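Local coordinates for putative enoyl-CoA hydratase/isomerase (Mycobacterium abscessus, PDB 4MI2), which probably isomerises an acyl-CoA of phenylacetate degradation, the ring-epoxide of phenylacetyl-CoA, as a member of the crotonase (enoyl-CoA hydratase/isomerase) family, at the interface of chains A and B. Sequence-based numbering; all coordinates share one arbitrary frame. Chains: chain A/B, Putative enoyl-CoA hydratase/isomerase.

Contact 1: the interface of chains A and B. Residues chain A 229-230, 233; chain B 97-98, 101, 151.
A:Leu229, with 79 Å² of its surface buried, reaches across to B:Asp101 from the first turn of helix 229-244, while A:Leu233, one turn further on, passes alongside B:Glu98. The surface they meet on chain B is helix 87-102, with the loop residue B:Ala151 at one side. The two branches of A:Leu229 divide the work. CD2 comes head-on to the aspartate stem, 3.5 Å from B:Asp101 CB, and CD1 turns to the loop, 3.8 Å from B:Ala151 CB. With CG anti to the backbone N (chi1 178°), the isobutyl group stretches away from its own helix and onto that of chain B. B:Glu98 buries 42 Å² and takes part mainly through its aliphatic stem: its CG lies 3.5 Å from A:Leu233 CD1, the two side chains sliding past each other in opposite directions. The other branch of A:Leu233, CD2, reaches B:Ala151 CB at 3.9 Å, so the alanine methyl touches both leucines. Both acids offer chiefly their aliphatic carbons to the leucines. The patch is part of the packing between subunits in this crotonase-family trimer. At the glutamate's far end, the carboxylate oxygen OE2 of B:Glu98 stands 4.3 Å from A:Gly230 CA.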
# COMPACT_ATOMS: atom_id res chain seq x y z
N LEU A 229 2.12 -9.42 13.65
CA LEU A 229 1.80 -10.77 13.18
C LEU A 229 1.06 -11.58 14.24
O LEU A 229 0.08 -12.25 13.92
CB LEU A 229 3.09 -11.51 12.77
CG LEU A 229 2.90 -12.96 12.31
CD1 LEU A 229 2.01 -13.02 11.07
CD2 LEU A 229 4.26 -13.57 12.03
N GLY A 230 1.55 -11.53 15.48
CA GLY A 230 0.93 -12.24 16.61
C GLY A 230 -0.56 -11.97 16.69
O GLY A 230 -1.35 -12.90 16.87
N LEU A 233 -2.57 -13.48 13.54
CA LEU A 233 -2.71 -14.93 13.65
C LEU A 233 -3.74 -15.34 14.69
O LEU A 233 -4.53 -16.26 14.46
CB LEU A 233 -1.36 -15.56 13.96
CG LEU A 233 -0.30 -15.41 12.86
CD1 LEU A 233 1.03 -15.99 13.33
CD2 LEU A 233 -0.75 -16.08 11.58
N LEU B 97 3.91 -19.87 10.64
CA LEU B 97 4.01 -18.51 10.13
C LEU B 97 4.95 -17.65 10.98
O LEU B 97 5.73 -16.87 10.43
CB LEU B 97 2.64 -17.86 10.00
CG LEU B 97 1.88 -18.08 8.68
CD1 LEU B 97 2.67 -17.49 7.52
CD2 LEU B 97 1.56 -19.55 8.43
N GLU B 98 4.90 -17.82 12.30
CA GLU B 98 5.82 -17.12 13.18
C GLU B 98 7.26 -17.57 12.95
O GLU B 98 8.17 -16.75 12.92
CB GLU B 98 5.43 -17.30 14.66
CG GLU B 98 4.01 -16.86 14.94
CD GLU B 98 3.77 -16.32 16.33
OE1 GLU B 98 3.19 -17.06 17.16
OE2 GLU B 98 4.13 -15.14 16.60
N ASP B 101 8.40 -16.04 9.81
CA ASP B 101 8.65 -14.63 10.07
C ASP B 101 9.95 -14.39 10.85
O ASP B 101 10.66 -13.42 10.59
CB ASP B 101 7.46 -14.01 10.82
CG ASP B 101 7.70 -12.57 11.21
OD1 ASP B 101 7.62 -11.69 10.33
OD2 ASP B 101 7.99 -12.34 12.41
N ALA B 151 -1.88 -15.91 8.09
CA ALA B 151 -1.53 -14.49 7.97
C ALA B 151 -2.01 -13.82 6.68
O ALA B 151 -1.68 -12.65 6.41
CB ALA B 151 -0.04 -14.29 8.14

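Contact 2: the interface of chains A and B. Residues chain A 225-226; chain B 158, 226.
B:Arg158 reaches the backbone of A:Ala225, and A:Val226 meets B:Val226, at a subunit interface of a crotonase-family enzyme. The polar link comes from the end of helix 152-160 of chain B, whose arginine runs out extended from CG to NE (chi2 178°) toward the turn ahead of helix 229-244 of chain A. Its NE donates to the carbonyl oxygen of A:Ala225 at 2.9 Å. The bond is bent, 142° at the hydrogen; the donor sits above the carbonyl plane, and the oxygen is tilted somewhat from the guanidinium plane. NH2 of B:Arg158 adds a weak second bond to O of A:Ala225 at 3.2 Å, so one oxygen is approached by neighbouring nitrogens of the same guanidinium group, which may restrain how the group turns. That group also lies beside the next residue, with B:Arg158 NH2 3.6 Å from the backbone carbon A:Val226 C. Apolar contact is made by like residues: CG1 of A:Val226 meets CG1 of B:Val226 at 3.8 Å, methyl against methyl, along obliquely crossing side chains. In both, CG1 anti to the carbonyl carbon (chi1 -63°) turns that methyl toward its counterpart. Equivalent residues touching in a three-copy assembly suggests a place near its symmetry axis, where the third copy may join them.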
# COMPACT_ATOMS: atom_id res chain seq x y z
N ALA A 225 -4.79 -4.91 8.77
CA ALA A 225 -4.05 -4.14 7.76
C ALA A 225 -2.63 -3.79 8.22
O ALA A 225 -1.68 -3.98 7.47
CB ALA A 225 -4.81 -2.87 7.36
N VAL A 226 -2.48 -3.32 9.46
CA VAL A 226 -1.14 -2.96 9.97
C VAL A 226 -0.80 -3.59 11.34
O VAL A 226 0.11 -3.15 12.03
CB VAL A 226 -0.97 -1.43 10.03
CG1 VAL A 226 -1.05 -0.85 8.62
CG2 VAL A 226 -2.02 -0.79 10.93
N ARG B 158 -1.32 -6.48 1.79
CA ARG B 158 -0.04 -5.80 1.87
C ARG B 158 0.78 -5.96 0.58
O ARG B 158 1.54 -5.07 0.23
CB ARG B 158 0.78 -6.26 3.09
CG ARG B 158 0.25 -5.67 4.39
CD ARG B 158 1.02 -6.18 5.61
NE ARG B 158 0.24 -6.04 6.84
CZ ARG B 158 0.64 -6.47 8.04
NH1 ARG B 158 1.82 -7.06 8.17
NH2 ARG B 158 -0.15 -6.31 9.10
N VAL B 226 4.91 1.50 9.27
CA VAL B 226 4.00 2.59 9.66
C VAL B 226 4.52 3.48 10.80
O VAL B 226 3.76 4.20 11.44
CB VAL B 226 2.59 2.05 10.00
CG1 VAL B 226 1.99 1.41 8.75
CG2 VAL B 226 2.62 1.08 11.18

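Contact 3: the interface of chains A and B. Residues chain A 213, 217, 220-221; chain B 142, 147-148, 169-170.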
# COMPACT_ATOMS: atom_id res chain seq x y z
N ALA A 213 -19.02 -16.00 6.85
CA ALA A 213 -17.63 -16.06 6.38
C ALA A 213 -17.20 -14.73 5.78
O ALA A 213 -16.07 -14.27 6.00
CB ALA A 213 -17.44 -17.18 5.37
N VAL A 217 -14.21 -12.32 7.31
CA VAL A 217 -13.02 -11.99 6.53
C VAL A 217 -12.91 -10.47 6.27
O VAL A 217 -11.81 -9.92 6.33
CB VAL A 217 -12.93 -12.82 5.22
CG1 VAL A 217 -13.80 -12.24 4.13
CG2 VAL A 217 -11.48 -12.88 4.75
N LEU A 220 -11.55 -9.20 9.44
CA LEU A 220 -10.14 -9.56 9.58
C LEU A 220 -9.30 -8.63 8.74
O LEU A 220 -8.30 -8.11 9.21
CB LEU A 220 -9.86 -11.01 9.17
CG LEU A 220 -10.35 -12.08 10.14
CD1 LEU A 220 -10.19 -13.46 9.51
CD2 LEU A 220 -9.61 -12.01 11.46
N LEU A 221 -9.71 -8.42 7.50
CA LEU A 221 -8.99 -7.51 6.61
C LEU A 221 -8.83 -6.10 7.20
O LEU A 221 -7.74 -5.54 7.18
CB LEU A 221 -9.68 -7.43 5.24
CG LEU A 221 -9.46 -8.67 4.36
CD1 LEU A 221 -10.50 -8.75 3.25
CD2 LEU A 221 -8.07 -8.65 3.77
N THR B 142 -13.32 -18.77 1.60
CA THR B 142 -14.74 -18.42 1.60
C THR B 142 -15.52 -19.35 0.69
O THR B 142 -16.71 -19.58 0.92
CB THR B 142 -15.01 -16.95 1.19
OG1 THR B 142 -14.53 -16.72 -0.13
CG2 THR B 142 -14.34 -15.98 2.16
N ALA B 147 -12.85 -18.04 6.52
CA ALA B 147 -12.46 -16.66 6.25
C ALA B 147 -11.00 -16.53 5.79
O ALA B 147 -10.73 -16.21 4.63
CB ALA B 147 -12.73 -15.79 7.46
N ALA B 148 -10.06 -16.79 6.70
CA ALA B 148 -8.62 -16.63 6.42
C ALA B 148 -7.79 -17.17 7.57
O ALA B 148 -8.19 -17.07 8.74
CB ALA B 148 -8.27 -15.16 6.21
N PHE B 169 -10.68 -12.58 -1.85
CA PHE B 169 -11.31 -13.21 -0.69
C PHE B 169 -12.82 -13.34 -0.87
O PHE B 169 -13.38 -14.42 -0.62
CB PHE B 169 -11.03 -12.43 0.60
CG PHE B 169 -9.77 -12.87 1.32
CD1 PHE B 169 -9.71 -14.12 1.92
CD2 PHE B 169 -8.68 -12.02 1.42
CE1 PHE B 169 -8.57 -14.52 2.60
CE2 PHE B 169 -7.55 -12.42 2.10
CZ PHE B 169 -7.49 -13.67 2.69
N LEU B 170 -13.48 -12.25 -1.28
CA LEU B 170 -14.94 -12.23 -1.35
C LEU B 170 -15.54 -12.92 -2.60
O LEU B 170 -16.56 -13.59 -2.50
CB LEU B 170 -15.47 -10.80 -1.24
CG LEU B 170 -15.25 -10.01 0.05
CD1 LEU B 170 -15.99 -8.70 -0.04
CD2 LEU B 170 -15.69 -10.79 1.29
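A:Val217 packs against B:Phe169, B:Leu170 and B:Ala147 in an apolar helix-to-subunit interface, which helps fasten helix 211-224 of chain A onto chain B in the deposited trimer; trimers are the usual building unit of the crotonase family. A:Val217 is central, burying 61 Å². Its CG2 methyl stands over the face of the B:Phe169 ring, 4.0 Å from the ring centroid in a CH-pi contact, and is displaced from the centre toward CD1. CG1 points elsewhere, to B:Leu170 CD2 at 3.7 Å. The chi1 of 81° sets this split: CG1 occupies the crowded position between backbone N and carbonyl carbon, and CG2, anti to N, projects over the phenyl group. CB of A:Val217 rests on the methyl CB of B:Ala147 at 3.7 Å, and the carbonyl oxygen of the same alanine comes within 3.4 Å of A:Val217 CG2. Flanking leucines extend the patch along the helix. CD2 of A:Leu221 approaches the other ortho carbon, B:Phe169 CD2, at 4.1 Å, from the same side of the ring as the valine methyl, and CD1 of A:Leu220 lies 4.0 Å from B:Ala147 CB. Within chain B, on the backbone side of B:Phe169, the hydroxyl OG1 of B:Thr142 donates to the carbonyl oxygen of B:Phe169 at 2.6 Å, nearly along the C=O axis (179°), tying the end of helix 162-171 to the 3-10 turn 142-144.

Contact 4: the interface of chains A and B. Residues chain A 213, 240, 243; chain B 145-147.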
# COMPACT_ATOMS: atom_id res chain seq x y z
N ALA A 213 -19.02 -16.00 6.85
CA ALA A 213 -17.63 -16.06 6.38
C ALA A 213 -17.20 -14.73 5.78
O ALA A 213 -16.07 -14.27 6.00
CB ALA A 213 -17.44 -17.18 5.37
N GLN A 240 -11.65 -18.44 12.34
CA GLN A 240 -11.73 -19.76 11.71
C GLN A 240 -12.43 -20.76 12.62
O GLN A 240 -13.17 -21.60 12.15
CB GLN A 240 -10.33 -20.28 11.32
CG GLN A 240 -9.60 -19.47 10.27
CD GLN A 240 -10.24 -19.52 8.89
OE1 GLN A 240 -11.33 -19.02 8.68
NE2 GLN A 240 -9.53 -20.10 7.94
N LEU A 243 -16.14 -20.12 12.38
CA LEU A 243 -16.68 -20.54 11.09
C LEU A 243 -16.63 -22.05 10.88
O LEU A 243 -17.50 -22.63 10.23
CB LEU A 243 -15.97 -19.83 9.94
CG LEU A 243 -16.18 -18.32 9.88
CD1 LEU A 243 -15.22 -17.69 8.87
CD2 LEU A 243 -17.62 -17.97 9.55
N GLY B 145 -16.77 -21.57 3.12
CA GLY B 145 -17.35 -20.93 4.30
C GLY B 145 -16.41 -20.64 5.45
O GLY B 145 -16.85 -20.50 6.57
N LEU B 146 -15.12 -20.56 5.17
CA LEU B 146 -14.14 -20.09 6.14
C LEU B 146 -13.73 -18.66 5.74
O LEU B 146 -14.22 -18.14 4.73
CB LEU B 146 -12.95 -21.04 6.18
CG LEU B 146 -13.30 -22.48 6.64
CD1 LEU B 146 -12.13 -23.44 6.46
CD2 LEU B 146 -13.78 -22.49 8.09
N ALA B 147 -12.85 -18.04 6.52
CA ALA B 147 -12.46 -16.66 6.25
C ALA B 147 -11.00 -16.53 5.79
O ALA B 147 -10.73 -16.21 4.63
CB ALA B 147 -12.73 -15.79 7.46
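A:Gln240, A:Leu243 and A:Ala213 meet the loop B:Gly145 to B:Ala147 in a helix-to-loop interface, joining two helices of chain A to chain B within the deposited trimer. The polar link is a side-chain-to-backbone hydrogen bond: the amide N of B:Ala147 donates to the side-chain oxygen OE1 of A:Gln240 at 2.8 Å. It is fairly straight, 163° at the hydrogen, and the N-H arrives in the plane of the glutamine carboxamide, on a lone pair of OE1. A bend at chi2 (-67°) folds the glutamine chain so that its carboxamide faces this loop, crossing the side chain of B:Leu146 at about a right angle. The CD1 methyl of A:Leu243 presses on B:Ala147 CB at 3.4 Å, tighter than usual van der Waals contact. CB of A:Leu243 lies 3.5 Å from the carbonyl oxygen of B:Gly145, and 3.9 Å from B:Leu146 CD2. On the neighbouring helix, the methyl CB of A:Ala213 comes up to the carbonyl oxygen of B:Leu146 at 3.4 Å. Loops of this region commonly border the acyl-CoA pocket in crotonases, so the contact probably steadies the loop of one subunit with the C-terminal helices of the next.

Contact 3 and contact 4 lie about 7 Å apart between the centres of their C-alpha atoms and share A:Ala213 and B:Ala147, so they form one continuous patch. Contact 1 is about 17 Å from contact 3 and 19 Å from contact 4, yet helix 229-244 of chain A serves both contact 1 and contact 4. Helix 211-224 joins contact 3 to contact 4, and contact 2, about 13 Å from contact 1, uses the turn between those helices. The C-terminal helical part of one subunit thus lies along its neighbour, a cross-subunit arrangement that probably stabilises the trimer.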